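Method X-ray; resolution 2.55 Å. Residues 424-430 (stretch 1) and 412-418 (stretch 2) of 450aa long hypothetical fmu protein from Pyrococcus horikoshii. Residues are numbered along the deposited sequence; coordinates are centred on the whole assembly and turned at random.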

# COMPACT_ATOMS: atom_id res chain seq x y z
N PHE A 424 -5.84 -19.30 -9.99
CA PHE A 424 -6.43 -19.79 -11.25
C PHE A 424 -5.58 -20.88 -11.91
O PHE A 424 -6.03 -21.54 -12.85
CB PHE A 424 -6.74 -18.62 -12.19
CG PHE A 424 -7.78 -17.68 -11.66
CD1 PHE A 424 -7.41 -16.54 -10.95
CD2 PHE A 424 -9.14 -17.95 -11.83
CE1 PHE A 424 -8.38 -15.67 -10.43
CE2 PHE A 424 -10.11 -17.09 -11.32
CZ PHE A 424 -9.73 -15.95 -10.62
N LEU A 425 -4.36 -21.05 -11.41
CA LEU A 425 -3.53 -22.20 -11.72
C LEU A 425 -3.44 -23.05 -10.45
O LEU A 425 -3.08 -22.53 -9.39
CB LEU A 425 -2.14 -21.75 -12.17
CG LEU A 425 -1.10 -22.82 -12.52
CD1 LEU A 425 -1.45 -23.54 -13.82
CD2 LEU A 425 0.27 -22.18 -12.61
N GLU A 426 -3.76 -24.34 -10.55
CA GLU A 426 -3.79 -25.21 -9.38
C GLU A 426 -2.41 -25.39 -8.75
O GLU A 426 -1.44 -25.73 -9.44
CB GLU A 426 -4.42 -26.57 -9.70
CG GLU A 426 -5.95 -26.56 -9.68
CD GLU A 426 -6.56 -27.90 -9.29
OE1 GLU A 426 -7.80 -27.98 -9.19
OE2 GLU A 426 -5.80 -28.88 -9.08
N GLY A 427 -2.34 -25.16 -7.44
CA GLY A 427 -1.07 -25.20 -6.70
C GLY A 427 -0.66 -23.81 -6.25
O GLY A 427 0.19 -23.67 -5.36
N THR A 428 -1.25 -22.79 -6.87
CA THR A 428 -1.01 -21.40 -6.50
C THR A 428 -2.10 -20.91 -5.54
O THR A 428 -3.20 -21.46 -5.51
CB THR A 428 -0.94 -20.45 -7.73
OG1 THR A 428 -2.21 -20.40 -8.39
CG2 THR A 428 0.14 -20.91 -8.71
N MET A 429 -1.78 -19.87 -4.78
CA MET A 429 -2.67 -19.38 -3.75
C MET A 429 -2.94 -17.89 -3.91
O MET A 429 -2.05 -17.13 -4.28
CB MET A 429 -2.07 -19.67 -2.37
CG MET A 429 -2.99 -19.38 -1.19
SD MET A 429 -2.38 -20.11 0.34
CE MET A 429 -0.87 -19.18 0.61
N ARG A 430 -4.18 -17.49 -3.65
CA ARG A 430 -4.58 -16.09 -3.69
C ARG A 430 -5.29 -15.65 -2.41
O ARG A 430 -6.10 -16.40 -1.85
CB ARG A 430 -5.47 -15.80 -4.90
CG ARG A 430 -4.73 -15.62 -6.21
CD ARG A 430 -5.70 -15.30 -7.33
NE ARG A 430 -5.02 -14.86 -8.54
CZ ARG A 430 -5.03 -13.62 -9.01
NH1 ARG A 430 -5.68 -12.65 -8.37
NH2 ARG A 430 -4.38 -13.33 -10.14
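Stretch 2, residues 412-418: KLVPLKS

Stretch 2 runs along stretch 1 in the same general sense, so the contacts advance together: Leu 413 lies by the turn of stretch 1, Pro 415 by Gly 427, and Leu 416 to Ser 418 by Met 429. Lys 412 and Leu 413 are in strand conformation, and the following residues stay largely extended as far as Leu 416. In stretch 1, a type II beta turn from Leu 425 to Thr 428 precedes the strand residues Met 429 and Arg 430. The turn is closed by Thr 428 N donating to Leu 425 O at 3.1 Å, and Thr 428 OG1 donates to that same Leu 425 O at 2.5 Å. Together the two stretches bury 392 Å².

Leu 413 packs against the turn. Its CA-to-CB bond points toward stretch 1, and with chi1 t and chi2 p its CD2 methyl comes to 3.9 Å from Leu 425 CD2, 3.8 Å from Thr 428 CG2 and 3.3 Å from Glu 426 O. Thr 428 directs its CA-to-CB bond away from stretch 2, yet its methyl still reaches this small apolar cluster.

Gly 427 is where the two backbones come closest together, its CA lying 3.8 Å from Pro 415 CA. The absence of a side chain matters twice over. An ideal CB on Gly 427 would fall 2.9 Å from Leu 413 CD2, a clash, and at phi/psi of 110/-18° it would also be jammed against the preceding carbonyl oxygen. The bare backbone instead lets Leu 413 CD2 sit 4.0 Å from Gly 427 CA. The Gly 427 carbonyl faces stretch 2 and accepts a weak hydrogen bond from Leu 416 N: the distance from Leu 416 N to Gly 427 O is 3.1 Å, but the N-H...O angle is only 127°. No other hydrogen bond joins the stretches, so packing supplies most of the contact.

Met 429 has the largest area covered by the other stretch, 87 Å², and extends the contact toward the end of stretch 2. Its CA-to-CB bond points toward that stretch, as does that of Leu 416 toward stretch 1, and the two side chains meet with Met 429 CB 4.1 Å from Leu 416 CB. With chi1 and chi2 both t, the Met 429 side chain carries its sulfur past Leu 416 to the backbone beyond, where Met 429 SD lies 3.6 Å from Lys 417 O and 3.2 Å from Ser 418 O. Lys 417 and Ser 418 direct their own CA-to-CB bonds away, and it is their carbonyl oxygens that lie nearest the thioether.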

# COMPACT_ATOMS: atom_id res chain seq x y z
N LYS A 412 9.14 -27.15 -10.67
CA LYS A 412 7.76 -27.61 -10.60
C LYS A 412 7.01 -26.93 -9.44
O LYS A 412 7.62 -26.53 -8.44
CB LYS A 412 7.66 -29.14 -10.54
CG LYS A 412 8.42 -29.82 -9.41
CD LYS A 412 7.49 -30.18 -8.26
CE LYS A 412 8.09 -31.28 -7.40
NZ LYS A 412 7.19 -31.62 -6.27
N LEU A 413 5.70 -26.80 -9.60
CA LEU A 413 4.86 -26.09 -8.65
C LEU A 413 4.57 -26.94 -7.42
O LEU A 413 4.03 -28.05 -7.52
CB LEU A 413 3.56 -25.65 -9.34
CG LEU A 413 2.72 -24.51 -8.76
CD1 LEU A 413 3.51 -23.22 -8.66
CD2 LEU A 413 1.49 -24.31 -9.63
N VAL A 414 4.95 -26.42 -6.25
CA VAL A 414 4.67 -27.08 -4.97
C VAL A 414 3.29 -26.60 -4.50
O VAL A 414 3.11 -25.41 -4.24
CB VAL A 414 5.74 -26.76 -3.89
CG1 VAL A 414 5.48 -27.56 -2.61
CG2 VAL A 414 7.14 -27.03 -4.41
N PRO A 415 2.32 -27.53 -4.40
CA PRO A 415 0.92 -27.19 -4.10
C PRO A 415 0.77 -26.42 -2.79
O PRO A 415 1.41 -26.76 -1.79
CB PRO A 415 0.24 -28.55 -4.00
CG PRO A 415 1.10 -29.47 -4.79
CD PRO A 415 2.49 -28.98 -4.57
N LEU A 416 -0.06 -25.38 -2.82
CA LEU A 416 -0.32 -24.53 -1.66
C LEU A 416 -1.80 -24.54 -1.30
O LEU A 416 -2.66 -24.43 -2.19
CB LEU A 416 0.14 -23.09 -1.94
CG LEU A 416 1.48 -22.57 -1.43
CD1 LEU A 416 2.59 -23.61 -1.41
CD2 LEU A 416 1.91 -21.36 -2.24
N LYS A 417 -2.11 -24.66 -0.01
CA LYS A 417 -3.50 -24.60 0.45
C LYS A 417 -3.71 -23.57 1.57
O LYS A 417 -4.60 -22.73 1.48
CB LYS A 417 -4.02 -25.98 0.87
CG LYS A 417 -5.46 -26.27 0.44
CD LYS A 417 -6.52 -25.90 1.49
CE LYS A 417 -7.11 -24.49 1.30
NZ LYS A 417 -7.82 -24.28 0.00
N SER A 418 -2.88 -23.62 2.61
CA SER A 418 -3.05 -22.73 3.76
C SER A 418 -2.34 -21.38 3.59
O SER A 418 -1.25 -21.32 3.04
CB SER A 418 -2.57 -23.41 5.04
OG SER A 418 -3.54 -24.33 5.48